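Local atomic coordinates of rnase 1 (Danio rerio, PDB entry 2VQ9), a protein that cleaves RNA as a secreted ribonuclease of the pancreatic family, promotes angiogenesis and kills bacteria, chiefly Gram-negative ones, independently of its RNase activity. Residues T70-T84 / I130-Y142. Residues are numbered along the deposited sequence; the frame is centred on the assembly and turned at random. Where two conformers were deposited one is given.
Unlike the reference sequence in segment 130-142: G136 (reference Ser), A140 (reference Thr).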
ATOM      1  N   THR A  70       1.670   0.432   4.294  1.00 14.56           N
ATOM      2  CA  THR A  70       0.565  -0.513   4.291  1.00 15.65           C
ATOM      3  C   THR A  70       0.616  -1.387   3.044  1.00 16.02           C
ATOM      4  O   THR A  70       0.728  -0.863   1.930  1.00 16.52           O
ATOM      5  CB  THR A  70      -0.786   0.251   4.319  1.00 16.33           C
ATOM      6  OG1 THR A  70      -0.830   1.067   5.502  1.00 17.56           O
ATOM      7  CG2 THR A  70      -1.989  -0.728   4.325  1.00 14.61           C
ATOM      8  N   PHE A  71       0.547  -2.703   3.249  1.00 15.54           N
ATOM      9  CA  PHE A  71       0.407  -3.655   2.143  1.00 15.94           C
ATOM     10  C   PHE A  71      -1.002  -4.187   2.038  1.00 16.79           C
ATOM     11  O   PHE A  71      -1.584  -4.656   3.027  1.00 16.40           O
ATOM     12  CB  PHE A  71       1.350  -4.849   2.290  1.00 16.27           C
ATOM     13  CG  PHE A  71       2.794  -4.495   2.180  1.00 16.81           C
ATOM     14  CD1 PHE A  71       3.366  -4.245   0.944  1.00 16.26           C
ATOM     15  CD2 PHE A  71       3.590  -4.399   3.335  1.00 16.46           C
ATOM     16  CE1 PHE A  71       4.722  -3.904   0.822  1.00 17.46           C
ATOM     17  CE2 PHE A  71       4.968  -4.069   3.240  1.00 16.94           C
ATOM     18  CZ  PHE A  71       5.524  -3.805   1.953  1.00 16.75           C
ATOM     19  N   ILE A  72      -1.550  -4.131   0.826  1.00 16.31           N
ATOM     20  CA  ILE A  72      -2.834  -4.762   0.586  1.00 17.62           C
ATOM     21  C   ILE A  72      -2.555  -6.231   0.271  1.00 18.39           C
ATOM     22  O   ILE A  72      -1.727  -6.537  -0.601  1.00 18.50           O
ATOM     23  CB  ILE A  72      -3.525  -4.136  -0.587  1.00 17.33           C
ATOM     24  CG1 ILE A  72      -3.688  -2.624  -0.339  1.00 17.63           C
ATOM     25  CG2 ILE A  72      -4.877  -4.834  -0.821  1.00 17.51           C
ATOM     26  CD1 ILE A  72      -3.914  -1.829  -1.646  1.00 18.87           C
ATOM     27  N   GLN A  73      -3.251  -7.115   0.975  1.00 19.47           N
ATOM     28  CA  GLN A  73      -3.073  -8.567   0.823  1.00 20.66           C
ATOM     29  C   GLN A  73      -3.940  -9.054  -0.341  1.00 21.15           C
ATOM     30  O   GLN A  73      -4.970  -9.701  -0.135  1.00 21.61           O
ATOM     31  CB  GLN A  73      -3.480  -9.253   2.116  1.00 20.99           C
ATOM     32  CG  GLN A  73      -2.915 -10.657   2.308  1.00 21.36           C
ATOM     33  CD  GLN A  73      -3.450 -11.291   3.543  1.00 22.70           C
ATOM     34  OE1 GLN A  73      -4.643 -11.600   3.645  1.00 22.59           O
ATOM     35  NE2 GLN A  73      -2.585 -11.495   4.504  1.00 25.06           N
ATOM     36  N   ALA A  74      -3.509  -8.731  -1.553  1.00 21.23           N
ATOM     37  CA  ALA A  74      -4.196  -9.086  -2.809  1.00 21.62           C
ATOM     38  C   ALA A  74      -3.207  -8.983  -3.972  1.00 22.34           C
ATOM     39  O   ALA A  74      -2.081  -8.470  -3.803  1.00 21.34           O
ATOM     40  CB  ALA A  74      -5.405  -8.130  -3.058  1.00 21.03           C
ATOM     41  N   ASN A  75      -3.625  -9.469  -5.151  1.00 23.24           N
ATOM     42  CA  ASN A  75      -2.810  -9.368  -6.358  1.00 25.32           C
ATOM     43  C   ASN A  75      -3.060  -8.041  -7.096  1.00 24.65           C
ATOM     44  O   ASN A  75      -4.071  -7.394  -6.872  1.00 24.71           O
ATOM     45  CB  ASN A  75      -2.924 -10.678  -7.214  1.00 26.55           C
ATOM     46  CG  ASN A  75      -3.695 -10.525  -8.557  1.00 29.82           C
ATOM     47  OD1 ASN A  75      -4.359  -9.531  -8.828  1.00 33.40           O
ATOM     48  ND2 ASN A  75      -3.594 -11.565  -9.404  1.00 33.33           N
ATOM     49  N   GLY A  76      -2.086  -7.611  -7.899  1.00 24.37           N
ATOM     50  CA  GLY A  76      -2.130  -6.331  -8.584  1.00 24.12           C
ATOM     51  C   GLY A  76      -3.320  -6.081  -9.485  1.00 24.20           C
ATOM     52  O   GLY A  76      -3.944  -5.030  -9.414  1.00 23.73           O
ATOM     53  N   ASN A  77      -3.635  -7.057 -10.339  1.00 24.54           N
ATOM     54  CA  ASN A  77      -4.803  -6.964 -11.201  1.00 24.53           C
ATOM     55  C   ASN A  77      -6.106  -6.841 -10.410  1.00 23.50           C
ATOM     56  O   ASN A  77      -7.021  -6.118 -10.829  1.00 24.09           O
ATOM     57  CB  ASN A  77      -4.859  -8.168 -12.153  1.00 25.36           C
ATOM     58  CG  ASN A  77      -3.843  -8.068 -13.262  1.00 27.47           C
ATOM     59  OD1 ASN A  77      -3.075  -7.106 -13.328  1.00 30.01           O
ATOM     60  ND2 ASN A  77      -3.832  -9.054 -14.147  1.00 28.72           N
ATOM     61  N   HIS A  78      -6.163  -7.501  -9.254  1.00 21.96           N
ATOM     62  CA  HIS A  78      -7.323  -7.382  -8.352  1.00 21.00           C
ATOM     63  C   HIS A  78      -7.406  -5.963  -7.778  1.00 21.06           C
ATOM     64  O   HIS A  78      -8.460  -5.314  -7.852  1.00 20.12           O
ATOM     65  CB  HIS A  78      -7.201  -8.414  -7.238  1.00 21.16           C
ATOM     66  CG  HIS A  78      -8.369  -8.483  -6.305  1.00 19.66           C
ATOM     67  ND1 HIS A  78      -8.342  -9.241  -5.155  1.00 21.05           N
ATOM     68  CD2 HIS A  78      -9.578  -7.864  -6.319  1.00 20.58           C
ATOM     69  CE1 HIS A  78      -9.494  -9.113  -4.515  1.00 19.98           C
ATOM     70  NE2 HIS A  78     -10.266  -8.292  -5.207  1.00 20.78           N
ATOM     71  N   VAL A  79      -6.295  -5.453  -7.228  1.00 21.38           N
ATOM     72  CA  VAL A  79      -6.310  -4.077  -6.705  1.00 22.01           C
ATOM     73  C   VAL A  79      -6.673  -3.042  -7.793  1.00 22.78           C
ATOM     74  O   VAL A  79      -7.408  -2.070  -7.535  1.00 23.79           O
ATOM     75  CB  VAL A  79      -5.003  -3.724  -5.985  1.00 21.87           C
ATOM     76  CG1 VAL A  79      -4.994  -2.220  -5.572  1.00 22.08           C
ATOM     77  CG2 VAL A  79      -4.822  -4.629  -4.757  1.00 21.26           C
ATOM     78  N   ARG A  80      -6.161  -3.229  -9.006  1.00 24.06           N
ATOM     79  CA  ARG A  80      -6.510  -2.347 -10.135  1.00 25.83           C
ATOM     80  C   ARG A  80      -7.994  -2.117 -10.355  1.00 25.99           C
ATOM     81  O   ARG A  80      -8.399  -1.035 -10.806  1.00 25.91           O
ATOM     82  CB  ARG A  80      -5.940  -2.885 -11.431  1.00 26.96           C
ATOM     83  CG  ARG A  80      -4.592  -2.374 -11.758  1.00 31.38           C
ATOM     84  CD  ARG A  80      -4.442  -2.328 -13.256  1.00 36.15           C
ATOM     85  NE  ARG A  80      -4.147  -3.640 -13.798  1.00 39.06           N
ATOM     86  CZ  ARG A  80      -4.533  -4.048 -15.003  1.00 41.03           C
ATOM     87  NH1 ARG A  80      -5.239  -3.237 -15.796  1.00 42.48           N
ATOM     88  NH2 ARG A  80      -4.217  -5.263 -15.405  1.00 39.77           N
ATOM     89  N   THR A  81      -8.804  -3.124 -10.050  1.00 26.17           N
ATOM     90  CA  THR A  81     -10.246  -3.044 -10.313  1.00 27.35           C
ATOM     91  C   THR A  81     -10.939  -1.963  -9.490  1.00 28.01           C
ATOM     92  O   THR A  81     -12.076  -1.612  -9.781  1.00 28.72           O
ATOM     93  CB  THR A  81     -10.979  -4.379 -10.061  1.00 27.22           C
ATOM     94  OG1 THR A  81     -10.941  -4.693  -8.657  1.00 27.43           O
ATOM     95  CG2 THR A  81     -10.353  -5.510 -10.877  1.00 28.47           C
ATOM     96  N   VAL A  82     -10.272  -1.460  -8.450  1.00 27.01           N
ATOM     97  CA  VAL A  82     -10.824  -0.364  -7.679  1.00 28.07           C
ATOM     98  C   VAL A  82     -10.941   0.878  -8.565  1.00 28.93           C
ATOM     99  O   VAL A  82     -11.838   1.705  -8.353  1.00 29.98           O
ATOM    100  CB  VAL A  82     -10.017  -0.099  -6.379  1.00 27.17           C
ATOM    101  CG1 VAL A  82     -10.658   1.011  -5.562  1.00 27.36           C
ATOM    102  CG2 VAL A  82      -9.978  -1.371  -5.537  1.00 27.99           C
ATOM    103  N   CYS A  83     -10.078   0.972  -9.581  1.00 30.09           N
ATOM    104  CA  CYS A  83     -10.075   2.097 -10.525  1.00 31.27           C
ATOM    105  C   CYS A  83     -10.940   1.905 -11.777  1.00 32.72           C
ATOM    106  O   CYS A  83     -11.112   2.852 -12.568  1.00 33.42           O
ATOM    107  CB  CYS A  83      -8.651   2.400 -10.985  1.00 31.22           C
ATOM    108  SG  CYS A  83      -7.540   2.951  -9.690  1.00 29.57           S
ATOM    109  N   THR A  84     -11.456   0.702 -11.982  1.00 33.82           N
ATOM    110  CA  THR A  84     -12.219   0.429 -13.203  1.00 34.48           C
ATOM    111  C   THR A  84     -13.614  -0.146 -12.943  1.00 35.02           C
ATOM    112  O   THR A  84     -14.064  -1.045 -13.652  1.00 35.75           O
ATOM    113  CB  THR A  84     -11.422  -0.484 -14.163  1.00 34.94           C
ATOM    114  OG1 THR A  84     -11.106  -1.720 -13.513  1.00 34.05           O
ATOM    115  CG2 THR A  84     -10.145   0.214 -14.624  1.00 34.93           C
ATOM    116  N   ILE A 130     -10.459  -0.005   0.862  1.00 22.08           N
ATOM    117  CA  ILE A 130      -9.241   0.728   0.576  1.00 21.52           C
ATOM    118  C   ILE A 130      -9.575   1.933  -0.293  1.00 22.54           C
ATOM    119  O   ILE A 130     -10.469   1.857  -1.144  1.00 22.78           O
ATOM    120  CB  ILE A 130      -8.179  -0.188  -0.088  1.00 21.33           C
ATOM    121  CG1 ILE A 130      -8.674  -0.805  -1.400  1.00 20.20           C
ATOM    122  CG2 ILE A 130      -7.758  -1.296   0.890  1.00 21.02           C
ATOM    123  CD1 ILE A 130      -7.517  -1.538  -2.226  1.00 21.40           C
ATOM    124  N   VAL A 131      -8.849   3.023  -0.060  1.00 23.20           N
ATOM    125  CA  VAL A 131      -8.985   4.243  -0.817  1.00 23.95           C
ATOM    126  C   VAL A 131      -7.688   4.448  -1.581  1.00 24.41           C
ATOM    127  O   VAL A 131      -6.604   4.579  -0.989  1.00 24.09           O
ATOM    128  CB  VAL A 131      -9.290   5.461   0.108  1.00 24.45           C
ATOM    129  CG1 VAL A 131      -9.484   6.720  -0.726  1.00 24.56           C
ATOM    130  CG2 VAL A 131     -10.530   5.163   0.982  1.00 25.33           C
ATOM    131  N   VAL A 132      -7.809   4.463  -2.900  1.00 23.88           N
ATOM    132  CA  VAL A 132      -6.671   4.599  -3.792  1.00 24.75           C
ATOM    133  C   VAL A 132      -6.895   5.815  -4.701  1.00 25.73           C
ATOM    134  O   VAL A 132      -8.037   6.103  -5.062  1.00 26.28           O
ATOM    135  CB  VAL A 132      -6.458   3.255  -4.601  1.00 24.62           C
ATOM    136  CG1 VAL A 132      -6.257   2.054  -3.641  0.50 24.27           C
ATOM    137  CG2 VAL A 132      -7.587   3.002  -5.553  0.50 23.43           C
ATOM    138  N   ALA A 133      -5.820   6.535  -5.028  1.00 26.47           N
ATOM    139  CA  ALA A 133      -5.829   7.496  -6.126  1.00 27.28           C
ATOM    140  C   ALA A 133      -5.619   6.755  -7.424  1.00 27.96           C
ATOM    141  O   ALA A 133      -4.698   5.924  -7.564  1.00 28.04           O
ATOM    142  CB  ALA A 133      -4.757   8.580  -5.936  1.00 27.37           C
ATOM    143  N   CYS A 134      -6.478   7.060  -8.385  1.00 29.04           N
ATOM    144  CA  CYS A 134      -6.465   6.426  -9.686  1.00 30.66           C
ATOM    145  C   CYS A 134      -6.093   7.476 -10.708  1.00 32.36           C
ATOM    146  O   CYS A 134      -6.659   8.574 -10.718  1.00 31.85           O
ATOM    147  CB  CYS A 134      -7.859   5.891 -10.038  1.00 30.66           C
ATOM    148  SG  CYS A 134      -8.470   4.595  -8.947  1.00 31.25           S
ATOM    149  N   GLU A 135      -5.128   7.143 -11.545  1.00 34.13           N
ATOM    150  CA  GLU A 135      -4.775   7.987 -12.675  1.00 36.32           C
ATOM    151  C   GLU A 135      -5.298   7.239 -13.870  1.00 36.38           C
ATOM    152  O   GLU A 135      -4.675   6.294 -14.354  1.00 36.46           O
ATOM    153  CB  GLU A 135      -3.268   8.228 -12.707  1.00 36.71           C
ATOM    154  CG  GLU A 135      -2.845   8.990 -11.451  1.00 41.33           C
ATOM    155  CD  GLU A 135      -1.462   9.595 -11.508  1.00 43.09           C
ATOM    156  OE1 GLU A 135      -0.840   9.579 -12.596  1.00 49.05           O
ATOM    157  OE2 GLU A 135      -1.010  10.098 -10.447  1.00 47.53           O
ATOM    158  N   GLY A 136      -6.499   7.629 -14.289  1.00 36.69           N
ATOM    159  CA  GLY A 136      -7.271   6.830 -15.230  1.00 36.59           C
ATOM    160  C   GLY A 136      -7.571   5.478 -14.613  1.00 35.91           C
ATOM    161  O   GLY A 136      -8.122   5.401 -13.521  1.00 35.95           O
ATOM    162  N   GLU A 137      -7.181   4.419 -15.316  1.00 35.47           N
ATOM    163  CA  GLU A 137      -7.464   3.049 -14.918  1.00 35.43           C
ATOM    164  C   GLU A 137      -6.404   2.460 -13.970  1.00 34.07           C
ATOM    165  O   GLU A 137      -6.490   1.296 -13.579  1.00 32.78           O
ATOM    166  CB  GLU A 137      -7.603   2.162 -16.158  1.00 36.30           C
ATOM    167  CG  GLU A 137      -6.418   2.223 -17.123  1.00 40.76           C
ATOM    168  CD  GLU A 137      -6.396   1.079 -18.142  1.00 47.30           C
ATOM    169  OE1 GLU A 137      -6.910  -0.026 -17.825  1.00 49.56           O
ATOM    170  OE2 GLU A 137      -5.846   1.278 -19.258  1.00 48.95           O
ATOM    171  N   TRP A 138      -5.413   3.267 -13.614  1.00 33.05           N
ATOM    172  CA  TRP A 138      -4.238   2.742 -12.901  1.00 32.28           C
ATOM    173  C   TRP A 138      -4.132   3.320 -11.496  1.00 30.65           C
ATOM    174  O   TRP A 138      -4.123   4.541 -11.337  1.00 29.91           O
ATOM    175  CB  TRP A 138      -2.968   3.065 -13.695  1.00 33.11           C
ATOM    176  CG  TRP A 138      -3.000   2.544 -15.118  1.00 36.05           C
ATOM    177  CD1 TRP A 138      -3.273   3.261 -16.262  1.00 38.36           C
ATOM    178  CD2 TRP A 138      -2.767   1.194 -15.540  1.00 37.08           C
ATOM    179  NE1 TRP A 138      -3.208   2.435 -17.368  1.00 38.80           N
ATOM    180  CE2 TRP A 138      -2.903   1.162 -16.951  1.00 38.09           C
ATOM    181  CE3 TRP A 138      -2.439   0.018 -14.869  1.00 36.77           C
ATOM    182  CZ2 TRP A 138      -2.732  -0.006 -17.691  1.00 38.08           C
ATOM    183  CZ3 TRP A 138      -2.268  -1.145 -15.606  1.00 38.26           C
ATOM    184  CH2 TRP A 138      -2.417  -1.149 -17.007  1.00 38.98           C
ATOM    185  N   PRO A 139      -4.040   2.443 -10.470  1.00 29.52           N
ATOM    186  CA  PRO A 139      -3.795   2.906  -9.103  1.00 28.56           C
ATOM    187  C   PRO A 139      -2.420   3.563  -8.999  1.00 27.55           C
ATOM    188  O   PRO A 139      -1.438   3.036  -9.521  1.00 26.99           O
ATOM    189  CB  PRO A 139      -3.819   1.618  -8.254  1.00 28.80           C
ATOM    190  CG  PRO A 139      -4.150   0.525  -9.142  1.00 29.62           C
ATOM    191  CD  PRO A 139      -4.105   0.970 -10.563  1.00 28.99           C
ATOM    192  N   ALA A 140      -2.358   4.698  -8.316  1.00 27.05           N
ATOM    193  CA  ALA A 140      -1.140   5.478  -8.211  1.00 26.35           C
ATOM    194  C   ALA A 140      -0.673   5.714  -6.778  1.00 26.36           C
ATOM    195  O   ALA A 140       0.510   5.911  -6.559  1.00 25.43           O
ATOM    196  CB  ALA A 140      -1.318   6.815  -8.925  1.00 27.24           C
ATOM    197  N   HIS A 141      -1.599   5.718  -5.813  1.00 26.14           N
ATOM    198  CA  HIS A 141      -1.305   6.066  -4.424  1.00 26.08           C
ATOM    199  C   HIS A 141      -2.277   5.348  -3.509  1.00 25.03           C
ATOM    200  O   HIS A 141      -3.454   5.195  -3.847  1.00 24.60           O
ATOM    201  CB  HIS A 141      -1.456   7.591  -4.231  1.00 27.00           C
ATOM    202  CG  HIS A 141      -1.362   8.059  -2.813  0.50 27.70           C
ATOM    203  ND1 HIS A 141      -0.192   8.004  -2.084  0.50 29.62           N
ATOM    204  CD2 HIS A 141      -2.281   8.637  -2.004  0.50 28.60           C
ATOM    205  CE1 HIS A 141      -0.401   8.507  -0.880  0.50 29.42           C
ATOM    206  NE2 HIS A 141      -1.662   8.889  -0.803  0.50 29.52           N
ATOM    207  N   TYR A 142      -1.770   4.891  -2.366  1.00 23.76           N
ATOM    208  CA  TYR A 142      -2.616   4.360  -1.297  1.00 24.16           C
ATOM    209  C   TYR A 142      -2.900   5.517  -0.345  1.00 24.51           C
ATOM    210  O   TYR A 142      -2.007   6.029   0.335  1.00 23.34           O
ATOM    211  CB  TYR A 142      -1.959   3.178  -0.558  1.00 23.08           C
ATOM    212  CG  TYR A 142      -2.841   2.544   0.509  1.00 21.34           C
ATOM    213  CD1 TYR A 142      -3.819   1.610   0.168  1.00 20.64           C
ATOM    214  CD2 TYR A 142      -2.684   2.863   1.857  1.00 19.50           C
ATOM    215  CE1 TYR A 142      -4.641   1.034   1.138  1.00 19.98           C
ATOM    216  CE2 TYR A 142      -3.507   2.282   2.843  1.00 18.88           C
ATOM    217  CZ  TYR A 142      -4.476   1.362   2.468  1.00 18.91           C
ATOM    218  OH  TYR A 142      -5.301   0.793   3.401  1.00 20.59           O
TER
HETATM  219  O   HOH W   1      -6.720  -1.144 -14.811  1.00 37.66           O
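C83 and C134 join the two segments covalently: their SG atoms are 2.0 Å apart, with a C-S-S-C torsion of -87°, yet no direct hydrogen bond links 70-84 to 130-142. In this ribonuclease A fold the disulfide ties C83, in the helically coiled residues after helix 76-80, to the antiparallel hairpin 130-142, whose type II' turn runs from E135 to W138; G136 suits the positive phi there. P139, a compact ring without a backbone N-H, sets CD 3.6 Å from R80 CG and also packs against the disulfide. Deeper in, branched aliphatic side chains fill the core: I72 and I130 meet tip to tip, CD1 to CD1 at 3.7 Å, while V82 CG2 also approaches I130 CD1. Y142 extends this core toward the active site, where its ring also meets that of H37, the proton acceptor. T70, a substrate-binding residue, crosses the tyrosine; its OG1 sits beside the backbone N (chi1 -59°), leaving CG2 anti to it and 3.7 Å from Y142 CE2. Near the turn, R80 lies alongside W138, guanidinium and ring tilted 20° apart, with R80 CD 3.4 Å from W138 CZ3. N77 OD1 accepts from R80 NH2 (3.0 Å) in the guanidinium plane, though the donor stands above the N77 carbonyl plane, and a water accepts from R80 NH1 at 2.7 Å while donating to E137 O and OE1.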